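Local coordinates for oxidoreductase, 2OG-Fe oxygenase family protein, putative, expressed (Oryza sativa subsp. japonica, PDB 5XOI), which probably acts as an AlkB-family dioxygenase that uses iron(II) and 2-oxoglutarate to oxidise its substrate, at residues 33-38 with 58-63; 25-30 with 86-91; 18-23 with 158-163. All coordinates share one frame; numbering follows the deposited sequence.

All three contacts use helix 22-37 or the turn that leads into it. Interaction 3 packs that turn on strand 155-161. Interaction 2 joins the helix middle to helix 87-106, and interaction 1 rests its end on edge strand 55-59. Interactions 2 and 3 have centres about 11 Å apart and touch directly: Leu160 CD2 lies 3.9 Å from Ile28 CG2. Interactions 1 and 2 meet where Leu60 CD1 comes 4.0 Å from Phe89 CE2. Interactions 1 and 3 do not touch. The contacts cover one side of the large sheet. Through Ser159, interaction 3 borders the co-substrate pocket: its side chain is about 3 Å from that of Arg223, 5 Å from bound succinic acid and 12 Å from manganese.

Interaction 1: 33-38 with 58-63; sequences QKLGIG and MCLGKN
Met58 reaches the end of the helix because its CG is tucked over its own backbone, flanked by N and C (chi1 69°), and its chain then runs out extended before bending at chi3 (-68°). The bend lays the thioether against the helix backbone. SD lies 3.7 Å from Gly36 CA and 3.8 Å from Leu35 O. The methyl group stays beside the same carbonyl, with Met58 CE 4.0 Å from Leu35 O. Gly36 has no side chain, and the sulfur packs directly on its CA. The second contact joins two leucines. Leu35 CD1 meets Leu60 CD2 at 3.8 Å, and the two side chains cross at about a right angle. The CB of Leu60 does not point at the helix; only the end of the side chain turns that way. No hydrogen bond links 33-38 with 58-63, and the contact is held by van der Waals packing. Pro83 touches Leu35, Met58 and Leu60. Met58 is hydrogen-bonded through its backbone to Val127 of strand 124-131. Its side chain is about 8 Å from that of Asn128, a residue that binds 2-oxoglutarate. The arrangement is a helix end packed on the end of edge strand 55-59 and the corner that follows it, as part of the helical layer that backs the double-stranded beta-helix of 2-oxoglutarate oxygenases.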
loop_
_atom_site.group_PDB
_atom_site.type_symbol
_atom_site.label_atom_id
_atom_site.label_comp_id
_atom_site.label_asym_id
_atom_site.label_seq_id
_atom_site.Cartn_x
_atom_site.Cartn_y
_atom_site.Cartn_z
ATOM N N GLN A 33 10.903 6.841 9.242
ATOM C CA GLN A 33 12.285 7.309 9.185
ATOM C C GLN A 33 13.140 6.623 10.241
ATOM O O GLN A 33 14.270 6.205 9.965
ATOM C CB GLN A 33 12.338 8.827 9.367
ATOM C CG GLN A 33 11.894 9.599 8.152
ATOM C CD GLN A 33 11.765 11.075 8.432
ATOM O OE1 GLN A 33 11.488 11.481 9.565
ATOM N NE2 GLN A 33 11.950 11.889 7.404
ATOM N N LYS A 34 12.605 6.477 11.449
ATOM C CA LYS A 34 13.372 5.899 12.545
ATOM C C LYS A 34 13.473 4.382 12.423
ATOM O O LYS A 34 14.557 3.816 12.581
ATOM C CB LYS A 34 12.737 6.291 13.879
ATOM C CG LYS A 34 13.598 5.975 15.081
ATOM C CD LYS A 34 13.035 6.629 16.327
ATOM C CE LYS A 34 13.745 6.127 17.567
ATOM N NZ LYS A 34 15.199 6.477 17.592
ATOM N N LEU A 35 12.349 3.707 12.163
ATOM C CA LEU A 35 12.391 2.267 11.918
ATOM C C LEU A 35 13.230 1.938 10.693
ATOM O O LEU A 35 13.888 0.887 10.654
ATOM C CB LEU A 35 10.975 1.722 11.751
ATOM C CG LEU A 35 9.995 1.852 12.921
ATOM C CD1 LEU A 35 8.754 1.053 12.636
ATOM C CD2 LEU A 35 10.630 1.384 14.226
ATOM N N GLY A 36 13.240 2.830 9.697
ATOM C CA GLY A 36 13.941 2.585 8.448
ATOM C C GLY A 36 15.455 2.561 8.550
ATOM O O GLY A 36 16.107 1.965 7.689
ATOM N N ILE A 37 16.032 3.195 9.578
ATOM C CA ILE A 37 17.486 3.211 9.732
ATOM C C ILE A 37 17.980 2.197 10.756
ATOM O O ILE A 37 19.185 1.901 10.780
ATOM C CB ILE A 37 18.014 4.618 10.102
ATOM C CG1 ILE A 37 17.208 5.210 11.259
ATOM C CG2 ILE A 37 17.968 5.550 8.901
ATOM C CD1 ILE A 37 17.567 6.652 11.574
ATOM N N GLY A 38 17.098 1.645 11.585
ATOM C CA GLY A 38 17.487 0.684 12.596
ATOM C C GLY A 38 17.542 -0.740 12.065
ATOM O O GLY A 38 17.552 -0.995 10.857
ATOM N N MET A 58 11.064 -2.192 3.402
ATOM C CA MET A 58 11.220 -2.855 4.681
ATOM C C MET A 58 9.840 -3.319 5.104
ATOM O O MET A 58 8.827 -2.732 4.710
ATOM C CB MET A 58 11.854 -1.951 5.751
ATOM C CG MET A 58 10.994 -0.791 6.222
ATOM S SD MET A 58 11.535 -0.093 7.828
ATOM C CE MET A 58 11.161 -1.432 8.944
ATOM N N CYS A 59 9.794 -4.396 5.877
ATOM C CA CYS A 59 8.510 -4.911 6.317
ATOM C C CYS A 59 8.303 -4.605 7.789
ATOM O O CYS A 59 9.260 -4.489 8.560
ATOM C CB CYS A 59 8.398 -6.418 6.070
ATOM S SG CYS A 59 8.323 -6.869 4.312
ATOM N N LEU A 60 7.040 -4.438 8.163
ATOM C CA LEU A 60 6.629 -4.436 9.555
ATOM C C LEU A 60 5.678 -5.602 9.770
ATOM O O LEU A 60 4.906 -5.952 8.875
ATOM C CB LEU A 60 5.923 -3.137 9.957
ATOM C CG LEU A 60 6.521 -1.827 9.459
ATOM C CD1 LEU A 60 5.575 -0.662 9.802
ATOM C CD2 LEU A 60 7.886 -1.609 10.067
ATOM N N GLY A 61 5.732 -6.190 10.968
ATOM C CA GLY A 61 4.977 -7.396 11.250
ATOM C C GLY A 61 5.712 -8.607 10.714
ATOM O O GLY A 61 6.847 -8.868 11.118
ATOM N N LYS A 62 5.096 -9.339 9.795
ATOM C CA LYS A 62 5.769 -10.441 9.129
ATOM C C LYS A 62 6.652 -9.911 8.002
ATOM O O LYS A 62 6.434 -8.826 7.463
ATOM C CB LYS A 62 4.746 -11.440 8.582
ATOM C CG LYS A 62 4.403 -12.571 9.544
ATOM C CD LYS A 62 3.577 -12.091 10.737
ATOM C CE LYS A 62 3.504 -13.143 11.859
ATOM N NZ LYS A 62 4.689 -13.151 12.774
ATOM N N ASN A 63 7.660 -10.692 7.640
ATOM C CA ASN A 63 8.572 -10.301 6.577
ATOM C C ASN A 63 8.228 -11.014 5.277
ATOM O O ASN A 63 7.973 -12.223 5.273
ATOM C CB ASN A 63 10.018 -10.613 6.961
ATOM C CG ASN A 63 10.992 -10.138 5.925
ATOM O OD1 ASN A 63 11.117 -8.935 5.692
ATOM N ND2 ASN A 63 11.702 -11.075 5.290
#

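Interaction 2: 25-30 with 86-91; sequences QVDIIR and PEVFSK
Phe89 and Ile28 bury the most surface here, and Asp27 follows. The ring of Phe89 reaches from helix 87-106 to the side of helix 22-37. Its leading atom is CE1, which lies 3.6 Å from Ile28 CG1. Ile28 meets the ring obliquely. The neighbouring ring atom also takes part: Phe89 CZ is 4.2 Å from Ile28 CG2. The ring even comes close to the helix backbone, with Phe89 CE1 4.1 Å from Ile28 CA. The two branches of Ile28 thus both take part. A chi1 of -72° swings CG1 away from the carbonyl carbon and against the ring. Within its own segment, Phe89 is covered on one face by Pro86, whose CG sits 3.7 Å above the ring plane and over its centre. Pro86 is the N-cap residue of helix 87-106, so the start of that helix folds back over the aromatic ring one turn on.

Asp27 adds a looser contact at the margin. Its OD2 comes 4.1 Å from Val88 CG1, and the two side chains approach from opposite directions. This is only a touch between a carboxylate oxygen and a methyl group. The polar need of Asp27 is met by Arg31, which forms a salt bridge to OD2 from the same helix.

No hydrogen bond crosses between the helices. The large sheet packs against both: Leu226 of strand 223-229 touches both Ile28 and Phe89. Phe228 lies against Phe89, and Phe158 of strand 155-161 against Ile28. The two helices therefore pack side by side on one sheet face.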
loop_
_atom_site.group_PDB
_atom_site.type_symbol
_atom_site.label_atom_id
_atom_site.label_comp_id
_atom_site.label_asym_id
_atom_site.label_seq_id
_atom_site.Cartn_x
_atom_site.Cartn_y
_atom_site.Cartn_z
ATOM N N GLN A 25 0.054 11.856 8.915
ATOM C CA GLN A 25 1.066 11.765 7.861
ATOM C C GLN A 25 2.447 12.078 8.418
ATOM O O GLN A 25 3.426 11.373 8.140
ATOM C CB GLN A 25 0.726 12.718 6.713
ATOM C CG GLN A 25 -0.457 12.300 5.858
ATOM C CD GLN A 25 -0.595 13.147 4.608
ATOM O OE1 GLN A 25 0.328 13.233 3.790
ATOM N NE2 GLN A 25 -1.754 13.782 4.451
ATOM N N VAL A 26 2.548 13.140 9.215
ATOM C CA VAL A 26 3.837 13.460 9.819
ATOM C C VAL A 26 4.296 12.323 10.716
ATOM O O VAL A 26 5.464 11.915 10.683
ATOM C CB VAL A 26 3.750 14.786 10.587
ATOM C CG1 VAL A 26 5.081 15.084 11.273
ATOM C CG2 VAL A 26 3.355 15.896 9.639
ATOM N N ASP A 27 3.378 11.783 11.519
ATOM C CA ASP A 27 3.728 10.713 12.441
ATOM C C ASP A 27 4.162 9.465 11.685
ATOM O O ASP A 27 5.097 8.774 12.104
ATOM C CB ASP A 27 2.534 10.409 13.347
ATOM C CG ASP A 27 2.844 9.376 14.408
ATOM O OD1 ASP A 27 3.924 9.448 15.029
ATOM O OD2 ASP A 27 1.985 8.500 14.637
ATOM N N ILE A 28 3.495 9.172 10.564
ATOM C CA ILE A 28 3.826 7.981 9.788
ATOM C C ILE A 28 5.226 8.109 9.202
ATOM O O ILE A 28 6.025 7.174 9.271
ATOM C CB ILE A 28 2.774 7.729 8.693
ATOM C CG1 ILE A 28 1.464 7.232 9.309
ATOM C CG2 ILE A 28 3.289 6.702 7.689
ATOM C CD1 ILE A 28 0.265 7.436 8.411
ATOM N N ILE A 29 5.544 9.281 8.637
ATOM C CA ILE A 29 6.883 9.525 8.101
ATOM C C ILE A 29 7.923 9.412 9.203
ATOM O O ILE A 29 8.950 8.744 9.043
ATOM C CB ILE A 29 6.958 10.908 7.424
ATOM C CG1 ILE A 29 5.987 11.011 6.237
ATOM C CG2 ILE A 29 8.417 11.226 7.020
ATOM C CD1 ILE A 29 6.345 10.133 5.064
ATOM N N ARG A 30 7.685 10.080 10.337
ATOM C CA ARG A 30 8.683 10.075 11.402
ATOM C C ARG A 30 8.931 8.660 11.923
ATOM O O ARG A 30 10.085 8.267 12.126
ATOM C CB ARG A 30 8.247 11.020 12.524
ATOM C CG ARG A 30 8.470 12.490 12.181
ATOM C CD ARG A 30 8.091 13.401 13.350
ATOM N NE ARG A 30 8.321 14.812 13.051
ATOM C CZ ARG A 30 7.636 15.808 13.605
ATOM N NH1 ARG A 30 6.670 15.546 14.480
ATOM N NH2 ARG A 30 7.904 17.066 13.282
ATOM N N PRO A 86 2.893 -0.638 14.171
ATOM C CA PRO A 86 2.339 0.256 15.195
ATOM C C PRO A 86 0.823 0.140 15.251
ATOM O O PRO A 86 0.153 0.045 14.224
ATOM C CB PRO A 86 2.781 1.646 14.723
ATOM C CG PRO A 86 4.013 1.397 13.907
ATOM C CD PRO A 86 3.810 0.057 13.251
ATOM N N GLU A 87 0.274 0.146 16.469
ATOM C CA GLU A 87 -1.177 0.018 16.602
ATOM C C GLU A 87 -1.910 1.189 15.962
ATOM O O GLU A 87 -3.037 1.027 15.481
ATOM C CB GLU A 87 -1.576 -0.106 18.071
ATOM C CG GLU A 87 -2.913 -0.818 18.266
ATOM C CD GLU A 87 -3.021 -1.505 19.617
ATOM O OE1 GLU A 87 -2.296 -1.093 20.548
ATOM O OE2 GLU A 87 -3.823 -2.460 19.746
ATOM N N VAL A 88 -1.291 2.370 15.929
ATOM C CA VAL A 88 -1.943 3.501 15.275
ATOM C C VAL A 88 -2.111 3.235 13.782
ATOM O O VAL A 88 -3.111 3.642 13.177
ATOM C CB VAL A 88 -1.173 4.806 15.551
ATOM C CG1 VAL A 88 0.216 4.771 14.928
ATOM C CG2 VAL A 88 -1.974 6.008 15.042
ATOM N N PHE A 89 -1.152 2.529 13.169
ATOM C CA PHE A 89 -1.286 2.170 11.758
ATOM C C PHE A 89 -2.489 1.257 11.553
ATOM O O PHE A 89 -3.309 1.477 10.651
ATOM C CB PHE A 89 -0.015 1.474 11.247
ATOM C CG PHE A 89 1.202 2.376 11.112
ATOM C CD1 PHE A 89 1.198 3.682 11.569
ATOM C CD2 PHE A 89 2.354 1.888 10.512
ATOM C CE1 PHE A 89 2.329 4.486 11.442
ATOM C CE2 PHE A 89 3.492 2.678 10.376
ATOM C CZ PHE A 89 3.481 3.981 10.848
ATOM N N SER A 90 -2.606 0.227 12.396
ATOM C CA SER A 90 -3.728 -0.705 12.306
ATOM C C SER A 90 -5.058 0.005 12.512
ATOM O O SER A 90 -6.050 -0.332 11.861
ATOM C CB SER A 90 -3.573 -1.832 13.333
ATOM O OG SER A 90 -2.479 -2.675 13.017
ATOM N N LYS A 91 -5.092 0.990 13.417
ATOM C CA LYS A 91 -6.318 1.761 13.651
ATOM C C LYS A 91 -6.760 2.496 12.391
ATOM O O LYS A 91 -7.946 2.480 12.028
ATOM C CB LYS A 91 -6.089 2.750 14.791
ATOM C CG LYS A 91 -7.211 3.765 15.015
ATOM C CD LYS A 91 -6.678 5.209 15.002
ATOM C CE LYS A 91 -7.791 6.242 14.815
ATOM N NZ LYS A 91 -7.306 7.644 14.976
#

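Interaction 3: 18-23 with 158-163; sequences KFLKHD and FSLGDT
The ring of Phe158 carries Leu20 over one face. Leu20 CD2 stands 4.3 Å from the ring centroid and only 2° off the ring normal, a CH-pi contact centred on the ring. Another aromatic ring, that of Phe228, meets Phe158 with the planes at about 55°. The side chains of Leu20 and Phe158 cross at about a right angle. Leu20 is extended at chi2 (177°), and its two methyl groups divide the work. CD2 takes the ring, while CD1 drops toward the strand. CD1 of Leu20 lies 4.1 Å from Phe158 CB and 4.2 Å from Leu160 CD1. It is also 4.2 Å from Ser159 O. One leucine thus spans three consecutive strand residues and supplies nearly all of the 18-23 side of this buried, mainly apolar contact.

No hydrogen bond joins 18-23 to 158-163 directly. The backbones of Leu20 and Ser159 both hydrogen-bond to Gly185, which ties the two segments through a third. Ile92 of helix 87-106 packs on both Leu20 and Phe158. The hydroxyl of Ser159 has its partner outside the contact: OG is hydrogen-bonded to Arg223 NH2. Arg223 binds succinate and 2-oxoglutarate, and a bound succinic acid lies about 5 Å from the Ser159 side chain. Ser159 probably helps to position Arg223 as a second-shell residue. The turn before helix 22-37 closes over a central strand whose Ser159 borders the co-substrate pocket of the double-stranded beta-helix fold.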
loop_
_atom_site.group_PDB
_atom_site.type_symbol
_atom_site.label_atom_id
_atom_site.label_comp_id
_atom_site.label_asym_id
_atom_site.label_seq_id
_atom_site.Cartn_x
_atom_site.Cartn_y
_atom_site.Cartn_z
ATOM N N LYS A 18 -7.205 11.939 0.329
ATOM C CA LYS A 18 -6.741 12.759 1.455
ATOM C C LYS A 18 -7.268 12.228 2.790
ATOM O O LYS A 18 -7.652 12.985 3.685
ATOM C CB LYS A 18 -7.135 14.226 1.254
ATOM C CG LYS A 18 -6.541 14.870 -0.006
ATOM C CD LYS A 18 -5.023 14.732 -0.044
ATOM C CE LYS A 18 -4.440 15.182 -1.395
ATOM N NZ LYS A 18 -2.964 15.492 -1.329
ATOM N N PHE A 19 -7.317 10.900 2.914
ATOM C CA PHE A 19 -7.885 10.285 4.111
ATOM C C PHE A 19 -6.986 10.483 5.330
ATOM O O PHE A 19 -7.483 10.676 6.448
ATOM C CB PHE A 19 -8.124 8.797 3.847
ATOM C CG PHE A 19 -8.902 8.099 4.918
ATOM C CD1 PHE A 19 -10.266 8.310 5.050
ATOM C CD2 PHE A 19 -8.274 7.211 5.780
ATOM C CE1 PHE A 19 -10.997 7.651 6.043
ATOM C CE2 PHE A 19 -8.992 6.548 6.776
ATOM C CZ PHE A 19 -10.355 6.773 6.905
ATOM N N LEU A 20 -5.664 10.436 5.143
ATOM C CA LEU A 20 -4.730 10.561 6.262
ATOM C C LEU A 20 -4.679 11.998 6.789
ATOM O O LEU A 20 -4.402 12.934 6.035
ATOM C CB LEU A 20 -3.333 10.115 5.825
ATOM C CG LEU A 20 -3.235 8.659 5.364
ATOM C CD1 LEU A 20 -1.812 8.311 4.881
ATOM C CD2 LEU A 20 -3.646 7.729 6.487
ATOM N N LYS A 21 -4.909 12.163 8.096
ATOM C CA LYS A 21 -4.878 13.491 8.703
ATOM C C LYS A 21 -3.463 14.065 8.678
ATOM O O LYS A 21 -2.476 13.345 8.527
ATOM C CB LYS A 21 -5.362 13.454 10.155
ATOM C CG LYS A 21 -6.788 12.987 10.369
ATOM C CD LYS A 21 -7.205 13.302 11.799
ATOM C CE LYS A 21 -7.928 12.138 12.445
ATOM N NZ LYS A 21 -9.022 11.636 11.568
ATOM N N HIS A 22 -3.385 15.389 8.855
ATOM C CA HIS A 22 -2.116 16.117 8.868
ATOM C C HIS A 22 -1.100 15.467 9.797
ATOM O O HIS A 22 0.001 15.072 9.375
ATOM C CB HIS A 22 -2.384 17.573 9.299
ATOM C CG HIS A 22 -1.147 18.401 9.519
ATOM N ND1 HIS A 22 -0.918 19.586 8.849
ATOM C CD2 HIS A 22 -0.097 18.240 10.359
ATOM C CE1 HIS A 22 0.229 20.105 9.251
ATOM N NE2 HIS A 22 0.753 19.304 10.161
ATOM N N ASP A 23 -1.440 15.390 11.087
ATOM C CA ASP A 23 -0.471 14.925 12.072
ATOM C C ASP A 23 -0.174 13.443 11.892
ATOM O O ASP A 23 0.915 12.984 12.249
ATOM C CB ASP A 23 -0.979 15.206 13.491
ATOM C CG ASP A 23 -0.643 16.619 13.970
ATOM O OD1 ASP A 23 0.242 17.268 13.371
ATOM O OD2 ASP A 23 -1.258 17.084 14.958
ATOM N N PHE A 158 -1.380 3.014 1.947
ATOM C CA PHE A 158 -1.178 4.430 2.266
ATOM C C PHE A 158 -0.202 5.044 1.270
ATOM O O PHE A 158 0.808 4.425 0.931
ATOM C CB PHE A 158 -0.556 4.635 3.657
ATOM C CG PHE A 158 -1.380 4.161 4.830
ATOM C CD1 PHE A 158 -2.665 3.671 4.682
ATOM C CD2 PHE A 158 -0.837 4.247 6.108
ATOM C CE1 PHE A 158 -3.393 3.259 5.791
ATOM C CE2 PHE A 158 -1.550 3.845 7.216
ATOM C CZ PHE A 158 -2.834 3.344 7.062
ATOM N N SER A 159 -0.454 6.294 0.874
ATOM C CA SER A 159 0.448 7.031 -0.007
ATOM C C SER A 159 0.871 8.323 0.680
ATOM O O SER A 159 0.027 9.041 1.220
ATOM C CB SER A 159 -0.212 7.351 -1.358
ATOM O OG SER A 159 -0.393 6.184 -2.145
ATOM N N LEU A 160 2.174 8.623 0.660
ATOM C CA LEU A 160 2.674 9.854 1.267
ATOM C C LEU A 160 3.819 10.409 0.436
ATOM O O LEU A 160 4.640 9.650 -0.086
ATOM C CB LEU A 160 3.156 9.635 2.713
ATOM C CG LEU A 160 2.170 9.081 3.749
ATOM C CD1 LEU A 160 2.123 7.563 3.706
ATOM C CD2 LEU A 160 2.563 9.546 5.138
ATOM N N GLY A 161 3.885 11.739 0.339
ATOM C CA GLY A 161 4.962 12.369 -0.409
ATOM C C GLY A 161 4.573 12.685 -1.839
ATOM O O GLY A 161 3.460 13.148 -2.096
ATOM N N ASP A 162 5.486 12.461 -2.780
ATOM C CA ASP A 162 5.183 12.693 -4.189
ATOM C C ASP A 162 4.073 11.769 -4.688
ATOM O O ASP A 162 3.919 10.633 -4.229
ATOM C CB ASP A 162 6.434 12.475 -5.035
ATOM C CG ASP A 162 7.466 13.567 -4.845
ATOM O OD1 ASP A 162 7.078 14.728 -4.551
ATOM O OD2 ASP A 162 8.671 13.262 -5.006
ATOM N N THR A 163 3.322 12.262 -5.666
ATOM C CA THR A 163 2.234 11.500 -6.267
ATOM C C THR A 163 2.774 10.345 -7.103
ATOM O O THR A 163 3.780 10.490 -7.808
ATOM C CB THR A 163 1.399 12.431 -7.138
ATOM O OG1 THR A 163 0.838 13.464 -6.314
ATOM C CG2 THR A 163 0.285 11.662 -7.877
#